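Local coordinates for protein hookworm platelet inhibitor 1 (Ancylostoma caninum, PDB 4TPV) that inhibits platelet aggregation and prevents resting platelets from adhering to fibrinogen and collagen, possibly by binding platelet integrins, at residues Arg27-Arg32 against Trp171-Leu175; Met39-Asp45 against Asp115-Gly121; Lys58-Glu62 against Gly129-Val133; Ser64-Glu68 against Pro139-Gly143. All coordinates share one frame; numbering follows the deposited sequence.

Contact 1 of 4, residues Arg27-Arg32 against Trp171-Leu175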
# COMPACT_ATOMS: atom_id res chain seq x y z
N ARG A 27 -5.36 4.15 -4.83
CA ARG A 27 -6.57 3.44 -4.38
C ARG A 27 -7.86 4.20 -4.77
O ARG A 27 -8.87 3.58 -5.11
CB ARG A 27 -6.48 3.19 -2.85
CG ARG A 27 -5.38 2.20 -2.49
CD ARG A 27 -5.09 2.16 -0.98
NE ARG A 27 -6.23 1.65 -0.22
CZ ARG A 27 -6.51 0.35 -0.06
NH1 ARG A 27 -5.72 -0.56 -0.62
NH2 ARG A 27 -7.58 -0.03 0.63
N ALA A 28 -7.82 5.53 -4.74
CA ALA A 28 -8.96 6.33 -5.20
C ALA A 28 -9.18 6.18 -6.71
O ALA A 28 -10.31 6.06 -7.17
CB ALA A 28 -8.73 7.80 -4.84
N ALA A 29 -8.09 6.21 -7.48
CA ALA A 29 -8.20 6.02 -8.93
C ALA A 29 -8.76 4.64 -9.19
O ALA A 29 -9.66 4.46 -10.01
CB ALA A 29 -6.84 6.18 -9.60
N PHE A 30 -8.23 3.65 -8.47
CA PHE A 30 -8.69 2.29 -8.66
C PHE A 30 -10.16 2.15 -8.28
O PHE A 30 -10.95 1.52 -9.00
CB PHE A 30 -7.83 1.32 -7.86
CG PHE A 30 -7.96 -0.10 -8.33
CD1 PHE A 30 -8.95 -0.92 -7.83
CD2 PHE A 30 -7.09 -0.59 -9.27
CE1 PHE A 30 -9.05 -2.23 -8.26
CE2 PHE A 30 -7.18 -1.90 -9.71
CZ PHE A 30 -8.17 -2.71 -9.21
N ALA A 31 -10.57 2.75 -7.16
CA ALA A 31 -11.95 2.61 -6.69
C ALA A 31 -12.96 3.21 -7.67
O ALA A 31 -14.05 2.65 -7.87
CB ALA A 31 -12.12 3.26 -5.29
N ARG A 32 -12.61 4.35 -8.24
CA ARG A 32 -13.51 5.00 -9.18
C ARG A 32 -13.57 4.26 -10.51
O ARG A 32 -14.64 4.13 -11.09
CB ARG A 32 -13.10 6.46 -9.41
CG ARG A 32 -14.05 7.22 -10.36
CD ARG A 32 -15.40 7.55 -9.67
NE ARG A 32 -15.32 8.67 -8.75
CZ ARG A 32 -16.26 8.98 -7.86
NH1 ARG A 32 -17.37 8.25 -7.77
NH2 ARG A 32 -16.10 10.02 -7.04
N TRP A 171 -11.04 11.90 0.44
CA TRP A 171 -10.63 11.13 -0.74
C TRP A 171 -11.83 10.94 -1.66
O TRP A 171 -12.16 9.82 -2.06
CB TRP A 171 -10.00 9.79 -0.32
CG TRP A 171 -8.64 10.02 0.27
CD1 TRP A 171 -8.33 10.10 1.59
CD2 TRP A 171 -7.43 10.30 -0.44
NE1 TRP A 171 -6.99 10.39 1.75
CE2 TRP A 171 -6.42 10.51 0.51
CE3 TRP A 171 -7.10 10.38 -1.80
CZ2 TRP A 171 -5.10 10.80 0.16
CZ3 TRP A 171 -5.78 10.66 -2.15
CH2 TRP A 171 -4.80 10.86 -1.17
N GLN A 172 -12.46 12.07 -1.96
CA GLN A 172 -13.54 12.18 -2.94
C GLN A 172 -14.70 11.23 -2.66
O GLN A 172 -15.43 10.83 -3.56
CB GLN A 172 -13.00 11.96 -4.37
CG GLN A 172 -11.86 12.93 -4.77
CD GLN A 172 -10.47 12.50 -4.22
OE1 GLN A 172 -10.04 11.36 -4.42
NE2 GLN A 172 -9.78 13.42 -3.55
N ASN A 173 -14.90 10.91 -1.38
CA ASN A 173 -15.93 9.95 -0.98
C ASN A 173 -15.84 8.63 -1.74
O ASN A 173 -16.87 8.01 -2.06
CB ASN A 173 -17.31 10.58 -1.13
CG ASN A 173 -17.53 11.69 -0.14
OD1 ASN A 173 -17.60 12.86 -0.51
ND2 ASN A 173 -17.60 11.35 1.14
N LEU A 174 -14.61 8.18 -1.97
CA LEU A 174 -14.35 6.93 -2.66
C LEU A 174 -13.83 5.87 -1.71
O LEU A 174 -13.95 4.67 -2.00
CB LEU A 174 -13.32 7.13 -3.78
CG LEU A 174 -13.83 7.89 -5.01
CD1 LEU A 174 -12.67 8.29 -5.89
CD2 LEU A 174 -14.85 7.04 -5.77
N LEU A 175 -13.23 6.31 -0.60
CA LEU A 175 -12.54 5.42 0.34
C LEU A 175 -13.22 5.42 1.71
O LEU A 175 -13.98 6.32 2.04
CB LEU A 175 -11.07 5.84 0.48
CG LEU A 175 -10.26 6.03 -0.81
CD1 LEU A 175 -8.80 6.32 -0.51
CD2 LEU A 175 -10.41 4.82 -1.74
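One flank of helix 13-34 is packed against the loop that joins the two short strands of the cysteine-bearing C-terminal segment, and Leu174 makes the broadest contact from the loop, beside Ala28 and Ala31. These two alanines lie one turn apart on the same flank of the helix, and their small size lets the loop come close to the helix backbone. Leu174 CD1 reaches Ala28 O at 3.5 Å and passes Ala28 CB at 4.1 Å. Its own CB faces Ala31 CB at 4.3 Å, while its other methyl, CD2, lies over one face of the Arg32 guanidinium, where the modelled spacing is too short to be trusted and the exact position stays doubtful. With CG anti to the backbone N (chi1 -178°) and two bends beyond it, the Arg32 chain is laid across Leu174 at about a right angle. Leu175 adds a second approach: its CD2 comes to 3.9 Å from Arg27 O and 4.2 Å from Ala31 CB. Two further residues border Ala28 CB, Gln172 through OE1 at 3.8 Å and Trp171 through CE3 at 4.3 Å. Leu174 N is bonded to Trp171 O within the loop, so the residues facing the helix are carried by a compact turn. The polar end of Arg27 looks elsewhere, to the carbonyls of Met112, Trp114 and Arg40. The core of the contact is apolar, with the polar ends of Arg32 and Gln172 at its exposed rim, and the chemistry implies an attachment that rests mainly on shape and methyl burial.

Contact 2 of 4, residues Met39-Asp45 against Asp115-Gly121; sequences MRTMVYD and DSHDKLG
Strand 43-44 runs parallel to the start of strand 119-127, forming one edge of the central CAP sheet, and the pairing begins where Val43 and Tyr44 meet Asp118 to Leu120. Val43 N donates to Asp118 O at 2.9 Å, and Val43 O in turn receives Leu120 N at 3.3 Å. Leu120 O then takes Asp45 N at 2.8 Å. Ahead of the strands the pairing has a forerunner, Arg40 N to Asp115 O at 2.9 Å. Side chains reinforce the pairing. A bend at chi3 (70°) brings the Arg40 guanidinium beside Asp118, NH1 to OD2 being 3.3 Å; because OD2 sits above the guanidinium plane, over its centre, no N-H is aimed at it and the salt bridge rests on charge. Lys119 NZ adds a weak hydrogen bond to Asp118 OD1 within a second salt bridge, completing a three-residue network. On the face of Tyr44 and Leu120, CD1 of the ring touches Leu120 CD2 at 4.1 Å, Leu120 O sits above the ring toward its rim, and Gly121 CA makes an off-centre CH-pi contact. Tyr44 OH is held by Glu49 and Cys122 N. Asp118 and Lys119 both face Gly138, a classic beta bulge, within the sheet layer characteristic of the alpha-beta-alpha CAP fold.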
# COMPACT_ATOMS: atom_id res chain seq x y z
N MET A 39 -13.16 0.27 -0.44
CA MET A 39 -11.72 0.51 -0.48
C MET A 39 -11.36 1.41 0.68
O MET A 39 -11.82 2.54 0.75
CB MET A 39 -11.30 1.14 -1.81
CG MET A 39 -9.79 1.33 -1.92
SD MET A 39 -8.92 -0.16 -2.42
CE MET A 39 -9.42 -0.37 -4.14
N ARG A 40 -10.52 0.92 1.59
CA ARG A 40 -10.12 1.73 2.75
C ARG A 40 -9.04 2.77 2.45
O ARG A 40 -8.13 2.56 1.65
CB ARG A 40 -9.64 0.81 3.88
CG ARG A 40 -10.78 -0.07 4.44
CD ARG A 40 -10.51 -0.65 5.82
NE ARG A 40 -10.53 0.40 6.84
CZ ARG A 40 -10.77 0.17 8.13
NH1 ARG A 40 -11.02 -1.05 8.55
NH2 ARG A 40 -10.77 1.19 8.99
N THR A 41 -9.13 3.89 3.16
CA THR A 41 -8.05 4.86 3.20
C THR A 41 -6.91 4.24 3.96
O THR A 41 -7.12 3.67 5.04
CB THR A 41 -8.47 6.14 3.90
OG1 THR A 41 -9.65 6.66 3.28
CG2 THR A 41 -7.37 7.20 3.82
N MET A 42 -5.70 4.32 3.40
CA MET A 42 -4.52 3.92 4.16
C MET A 42 -3.98 5.03 5.05
O MET A 42 -3.98 6.21 4.68
CB MET A 42 -3.39 3.48 3.25
CG MET A 42 -3.59 2.12 2.62
SD MET A 42 -2.19 1.68 1.55
CE MET A 42 -2.57 -0.04 1.23
N VAL A 43 -3.51 4.62 6.22
CA VAL A 43 -2.84 5.51 7.15
C VAL A 43 -1.43 5.00 7.37
O VAL A 43 -1.22 3.79 7.43
CB VAL A 43 -3.60 5.59 8.49
CG1 VAL A 43 -2.78 6.35 9.54
CG2 VAL A 43 -4.97 6.20 8.28
N TYR A 44 -0.45 5.89 7.48
CA TYR A 44 0.92 5.42 7.74
C TYR A 44 0.99 4.76 9.12
O TYR A 44 0.32 5.19 10.06
CB TYR A 44 1.93 6.56 7.64
CG TYR A 44 3.32 6.03 7.38
CD1 TYR A 44 3.70 5.64 6.10
CD2 TYR A 44 4.24 5.86 8.43
CE1 TYR A 44 4.94 5.12 5.84
CE2 TYR A 44 5.50 5.34 8.18
CZ TYR A 44 5.84 4.97 6.89
OH TYR A 44 7.08 4.45 6.62
N ASP A 45 1.79 3.70 9.25
CA ASP A 45 1.86 2.96 10.50
C ASP A 45 3.32 2.71 10.85
O ASP A 45 4.02 2.00 10.12
CB ASP A 45 1.10 1.63 10.38
CG ASP A 45 1.03 0.88 11.68
OD1 ASP A 45 2.02 0.21 12.05
OD2 ASP A 45 -0.03 0.96 12.34
N ASP A 115 -8.75 -4.16 -0.76
CA ASP A 115 -9.69 -3.15 -0.29
C ASP A 115 -9.63 -3.03 1.24
O ASP A 115 -9.77 -1.92 1.77
CB ASP A 115 -11.13 -3.39 -0.83
CG ASP A 115 -11.74 -4.72 -0.45
OD1 ASP A 115 -11.11 -5.57 0.21
OD2 ASP A 115 -12.90 -4.92 -0.84
N SER A 116 -9.33 -4.12 1.94
CA SER A 116 -9.35 -4.09 3.40
C SER A 116 -8.02 -3.59 3.97
O SER A 116 -7.91 -3.39 5.19
CB SER A 116 -9.68 -5.47 3.97
OG SER A 116 -8.76 -6.44 3.51
N HIS A 117 -7.02 -3.39 3.12
CA HIS A 117 -5.77 -2.81 3.62
C HIS A 117 -5.98 -1.36 4.06
O HIS A 117 -6.45 -0.54 3.27
CB HIS A 117 -4.66 -2.87 2.57
CG HIS A 117 -3.98 -4.19 2.48
ND1 HIS A 117 -3.10 -4.51 1.46
CD2 HIS A 117 -4.06 -5.29 3.27
CE1 HIS A 117 -2.68 -5.75 1.63
NE2 HIS A 117 -3.24 -6.25 2.72
N ASP A 118 -5.59 -1.02 5.29
CA ASP A 118 -5.78 0.36 5.75
C ASP A 118 -4.53 0.94 6.42
O ASP A 118 -4.58 2.02 6.99
CB ASP A 118 -6.97 0.45 6.71
CG ASP A 118 -6.80 -0.38 7.97
OD1 ASP A 118 -5.72 -0.93 8.23
OD2 ASP A 118 -7.79 -0.48 8.73
N LYS A 119 -3.43 0.21 6.34
CA LYS A 119 -2.17 0.64 6.95
C LYS A 119 -0.99 0.26 6.07
O LYS A 119 -0.99 -0.79 5.43
CB LYS A 119 -1.99 0.02 8.35
CG LYS A 119 -3.00 0.43 9.39
CD LYS A 119 -2.79 -0.40 10.66
CE LYS A 119 -3.67 0.10 11.80
NZ LYS A 119 -5.12 -0.02 11.49
N LEU A 120 0.00 1.14 5.98
CA LEU A 120 1.28 0.77 5.39
C LEU A 120 2.43 1.38 6.18
O LEU A 120 2.27 2.39 6.88
CB LEU A 120 1.38 1.22 3.91
CG LEU A 120 1.80 2.68 3.70
CD1 LEU A 120 2.18 2.92 2.24
CD2 LEU A 120 0.70 3.63 4.13
N GLY A 121 3.59 0.76 6.05
CA GLY A 121 4.83 1.33 6.57
C GLY A 121 5.92 0.90 5.63
O GLY A 121 5.89 -0.22 5.12
O HOH W 1 -9.53 -3.45 7.45

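Contact 3 of 4, residues Lys58-Glu62 against Gly129-Val133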
# COMPACT_ATOMS: atom_id res chain seq x y z
N LYS A 58 17.38 -7.68 5.22
CA LYS A 58 17.79 -9.01 4.77
C LYS A 58 18.24 -8.95 3.32
O LYS A 58 18.90 -9.86 2.83
CB LYS A 58 16.65 -10.01 4.94
CG LYS A 58 16.20 -10.19 6.40
CD LYS A 58 15.14 -11.28 6.45
CE LYS A 58 14.40 -11.34 7.77
NZ LYS A 58 13.12 -12.10 7.54
N CYS A 59 17.86 -7.88 2.63
CA CYS A 59 18.34 -7.60 1.27
C CYS A 59 17.92 -8.65 0.25
O CYS A 59 18.64 -8.89 -0.73
CB CYS A 59 19.87 -7.46 1.25
SG CYS A 59 20.42 -5.83 1.90
N SER A 60 16.77 -9.27 0.47
CA SER A 60 16.15 -10.11 -0.55
C SER A 60 15.57 -9.23 -1.66
O SER A 60 15.21 -8.08 -1.42
CB SER A 60 15.05 -10.99 0.06
OG SER A 60 14.50 -11.84 -0.93
N GLU A 61 15.50 -9.76 -2.89
CA GLU A 61 14.85 -9.02 -3.96
C GLU A 61 13.41 -9.47 -4.16
O GLU A 61 12.72 -8.94 -5.03
CB GLU A 61 15.63 -9.16 -5.27
CG GLU A 61 17.00 -8.50 -5.22
CD GLU A 61 17.66 -8.36 -6.58
OE1 GLU A 61 17.08 -8.81 -7.59
OE2 GLU A 61 18.77 -7.78 -6.63
N GLU A 62 12.97 -10.43 -3.34
CA GLU A 62 11.60 -10.97 -3.41
C GLU A 62 10.87 -10.73 -2.09
O GLU A 62 11.51 -10.68 -1.03
CB GLU A 62 11.63 -12.47 -3.71
CG GLU A 62 12.35 -12.85 -4.99
CD GLU A 62 11.57 -12.46 -6.23
OE1 GLU A 62 10.39 -12.07 -6.09
OE2 GLU A 62 12.15 -12.54 -7.34
N GLY A 129 24.93 -1.63 -3.16
CA GLY A 129 24.96 -0.59 -4.17
C GLY A 129 23.64 -0.39 -4.87
O GLY A 129 23.52 0.51 -5.72
N LYS A 130 22.65 -1.21 -4.54
CA LYS A 130 21.29 -1.02 -5.05
C LYS A 130 20.35 -0.57 -3.94
O LYS A 130 20.45 -1.03 -2.81
CB LYS A 130 20.75 -2.32 -5.66
CG LYS A 130 21.59 -2.89 -6.78
CD LYS A 130 20.98 -4.17 -7.32
CE LYS A 130 21.90 -4.82 -8.34
NZ LYS A 130 23.21 -5.26 -7.75
N THR A 131 19.39 0.28 -4.29
CA THR A 131 18.37 0.70 -3.33
C THR A 131 17.27 -0.35 -3.30
O THR A 131 16.77 -0.76 -4.34
CB THR A 131 17.79 2.07 -3.70
OG1 THR A 131 18.86 3.02 -3.73
CG2 THR A 131 16.74 2.52 -2.68
N HIS A 132 16.91 -0.80 -2.10
CA HIS A 132 15.73 -1.63 -1.89
C HIS A 132 14.70 -0.79 -1.17
O HIS A 132 14.98 -0.17 -0.15
CB HIS A 132 16.02 -2.88 -1.06
CG HIS A 132 16.85 -3.92 -1.76
ND1 HIS A 132 16.71 -5.27 -1.50
CD2 HIS A 132 17.81 -3.82 -2.71
CE1 HIS A 132 17.56 -5.95 -2.25
NE2 HIS A 132 18.23 -5.10 -3.00
N VAL A 133 13.50 -0.76 -1.73
CA VAL A 133 12.37 -0.13 -1.09
C VAL A 133 11.42 -1.25 -0.71
O VAL A 133 11.09 -2.09 -1.56
CB VAL A 133 11.66 0.86 -2.01
CG1 VAL A 133 10.45 1.46 -1.30
CG2 VAL A 133 12.63 1.94 -2.47
O HOH W 2 15.40 -5.73 0.74
O HOH W 3 19.94 -6.21 -4.72
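The imidazole of His132 is the flat group at the centre of this contact, with the sulfur of Cys59 above one face and, at its edge, two water molecules and Ser60 O, the latter near the ring plane. Cys59 SG stands 5.2 Å from the ring centroid and 17° off the normal, a distant sulfur-aromatic approach. Both ring nitrogens meet a water lying in the ring plane. The one 2.6 Å from ND1 donates to Ser60 O at 3.2 Å. The one at NE2, 2.7 Å away, donates to Glu61 OE2 at 2.7 Å, so that two solvent bridges connect the ring to successive residues of the loop. Between the nitrogens, CE1 points into the loop: Cys59 O comes within 3.5 Å of it and Glu61 CG within 4.0 Å. Glu61 crosses the histidine at about a right angle, its carboxylate plane turned 69° from that of the ring, and its chain is extended beyond CG, which carries OE2 out to the bridging water. The contact lies at the surface, yet His132 itself is buried, its side chain also resting on Val72, Val125 and Cys127. In the loop, Ser60 OG accepts from Glu62 N at 3.2 Å, an ST turn that shapes the backbone next to the bridged carbonyl. Cys59, the residue at which the chain leaves the helical conformation after helix 46-56, is joined by a disulfide to Cys127 at the end of strand 119-127. A helix exit stitched in this way to the turn end of the hairpin 119-127/130-138 links the helical layer to the central sheet of this CAP domain.

Contact 4 of 4, residues Ser64-Glu68 against Pro139-Gly143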
# COMPACT_ATOMS: atom_id res chain seq x y z
N SER A 64 8.88 -11.57 1.29
CA SER A 64 9.00 -12.69 2.21
C SER A 64 7.66 -13.13 2.82
O SER A 64 7.60 -14.14 3.52
CB SER A 64 9.98 -12.35 3.34
OG SER A 64 9.50 -11.26 4.10
N SER A 65 6.59 -12.38 2.54
CA SER A 65 5.24 -12.70 3.02
C SER A 65 4.22 -12.05 2.10
O SER A 65 4.60 -11.20 1.27
CB SER A 65 5.03 -12.20 4.46
OG SER A 65 4.98 -10.77 4.49
N GLU A 66 2.94 -12.43 2.22
CA GLU A 66 1.93 -11.90 1.28
C GLU A 66 1.74 -10.38 1.39
O GLU A 66 1.38 -9.71 0.40
CB GLU A 66 0.58 -12.60 1.45
CG GLU A 66 0.53 -14.04 0.93
CD GLU A 66 0.67 -14.13 -0.58
OE1 GLU A 66 0.31 -13.15 -1.29
OE2 GLU A 66 1.13 -15.18 -1.07
N GLU A 67 1.99 -9.82 2.58
CA GLU A 67 1.73 -8.39 2.79
C GLU A 67 2.98 -7.50 2.62
O GLU A 67 3.03 -6.37 3.08
CB GLU A 67 1.11 -8.16 4.18
CG GLU A 67 -0.41 -7.84 4.17
CD GLU A 67 -1.31 -9.01 3.78
OE1 GLU A 67 -0.92 -10.17 3.96
OE2 GLU A 67 -2.44 -8.76 3.31
N GLU A 68 3.97 -8.00 1.89
CA GLU A 68 5.16 -7.22 1.60
C GLU A 68 5.32 -6.91 0.11
O GLU A 68 5.12 -7.78 -0.75
CB GLU A 68 6.39 -7.95 2.10
CG GLU A 68 7.67 -7.17 1.89
CD GLU A 68 8.83 -7.84 2.57
OE1 GLU A 68 9.33 -8.82 2.02
OE2 GLU A 68 9.21 -7.39 3.68
N PRO A 139 -4.45 -4.72 7.50
CA PRO A 139 -4.16 -6.00 8.16
C PRO A 139 -3.92 -7.12 7.16
O PRO A 139 -4.11 -6.96 5.96
CB PRO A 139 -5.44 -6.28 8.97
CG PRO A 139 -6.45 -5.24 8.56
CD PRO A 139 -5.89 -4.44 7.43
N GLU A 140 -3.48 -8.27 7.66
CA GLU A 140 -3.21 -9.40 6.78
C GLU A 140 -4.49 -9.97 6.17
O GLU A 140 -5.45 -10.29 6.87
CB GLU A 140 -2.45 -10.49 7.53
CG GLU A 140 -1.04 -10.09 7.92
CD GLU A 140 -0.36 -11.15 8.78
OE1 GLU A 140 -1.04 -12.13 9.16
OE2 GLU A 140 0.84 -10.99 9.08
N ALA A 141 -4.48 -10.10 4.84
CA ALA A 141 -5.66 -10.52 4.10
C ALA A 141 -5.32 -11.12 2.74
O ALA A 141 -6.06 -11.97 2.24
CB ALA A 141 -6.59 -9.33 3.91
N LYS A 142 -4.23 -10.68 2.12
CA LYS A 142 -3.90 -11.07 0.75
C LYS A 142 -3.51 -12.56 0.65
O LYS A 142 -2.85 -13.10 1.52
CB LYS A 142 -2.78 -10.19 0.21
CG LYS A 142 -2.20 -10.58 -1.17
CD LYS A 142 -1.34 -9.40 -1.68
CE LYS A 142 -0.33 -9.78 -2.78
NZ LYS A 142 0.81 -10.61 -2.25
N GLY A 143 -3.94 -13.21 -0.43
CA GLY A 143 -3.63 -14.62 -0.63
C GLY A 143 -4.11 -15.08 -1.99
O GLY A 143 -5.08 -14.52 -2.53
O HOH W 4 -2.13 -12.57 4.13
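Glu67 and Glu66 meet Lys142 and its neighbours in a dense knot of polar bonds, whereas the side chain of Glu140, alongside, touches Glu67 only through its CB and CG. At the tight end Glu67 OE2 gathers two backbone donors of the opposing loop. Lys142 N arrives at 2.9 Å on the syn lone pair and nearly straight, with an angle of 172° at the hydrogen. Ala141 N, also 2.9 Å from Glu67 OE2, comes instead from above the carboxylate plane, and His117 NE2 is a further hydrogen-bond partner of that oxygen. The carboxylate is brought round by an unusual first torsion, chi1 -106°, away from a staggered value, and by a bend at chi2. Glu66 and Glu67 are the middle residues of a type I beta turn from Ser65 to Glu68, leading into strand 68-73, the sheet edge remote from strand 43-44; the facing loop leaves strand 130-138 through the cis peptide before Pro139. Extended through chi3 and bent only at chi4, Lys142 sets NZ on a lone pair of Glu66 O at 2.9 Å, in the carbonyl plane, and forms a salt bridge with Glu66 OE1 at 2.8 Å on the anti side. Ser107 OG is a further partner of NZ, while Glu66 OE2 pairs with Lys102. A water bridges the two loops, donating to Glu67 OE1 at 2.7 Å and to Lys142 O at 2.8 Å. Toward solvent the fit relaxes: the exposed Glu140 brings CB to 3.9 Å from Glu67 OE1, and its extended chain heads toward Lys51 in a long, weak ion pair.

Contact 2 is the hub of the set. It touches contact 1 through Arg27, whose NE lies 2.8 Å from Arg40 O, a probable hydrogen bond from helix 13-34 to the chain leading into the edge strand. It touches contact 4 through His117 NE2, hydrogen-bonded to Glu67 OE2 at 2.7 Å; the centres of contacts 1 and 4 are each about 13 Å from that of contact 2. Contact 3 shares the central sheet with contact 2, through neighbouring strands 119-127 and 130-138, though their centres are about 23 Å apart. Contacts 1 and 3 lie on opposite sides of the chain's centre, about 31 Å apart between centres. In sequence, contact 1 closes a loop enclosing the other three, whose segments alternate.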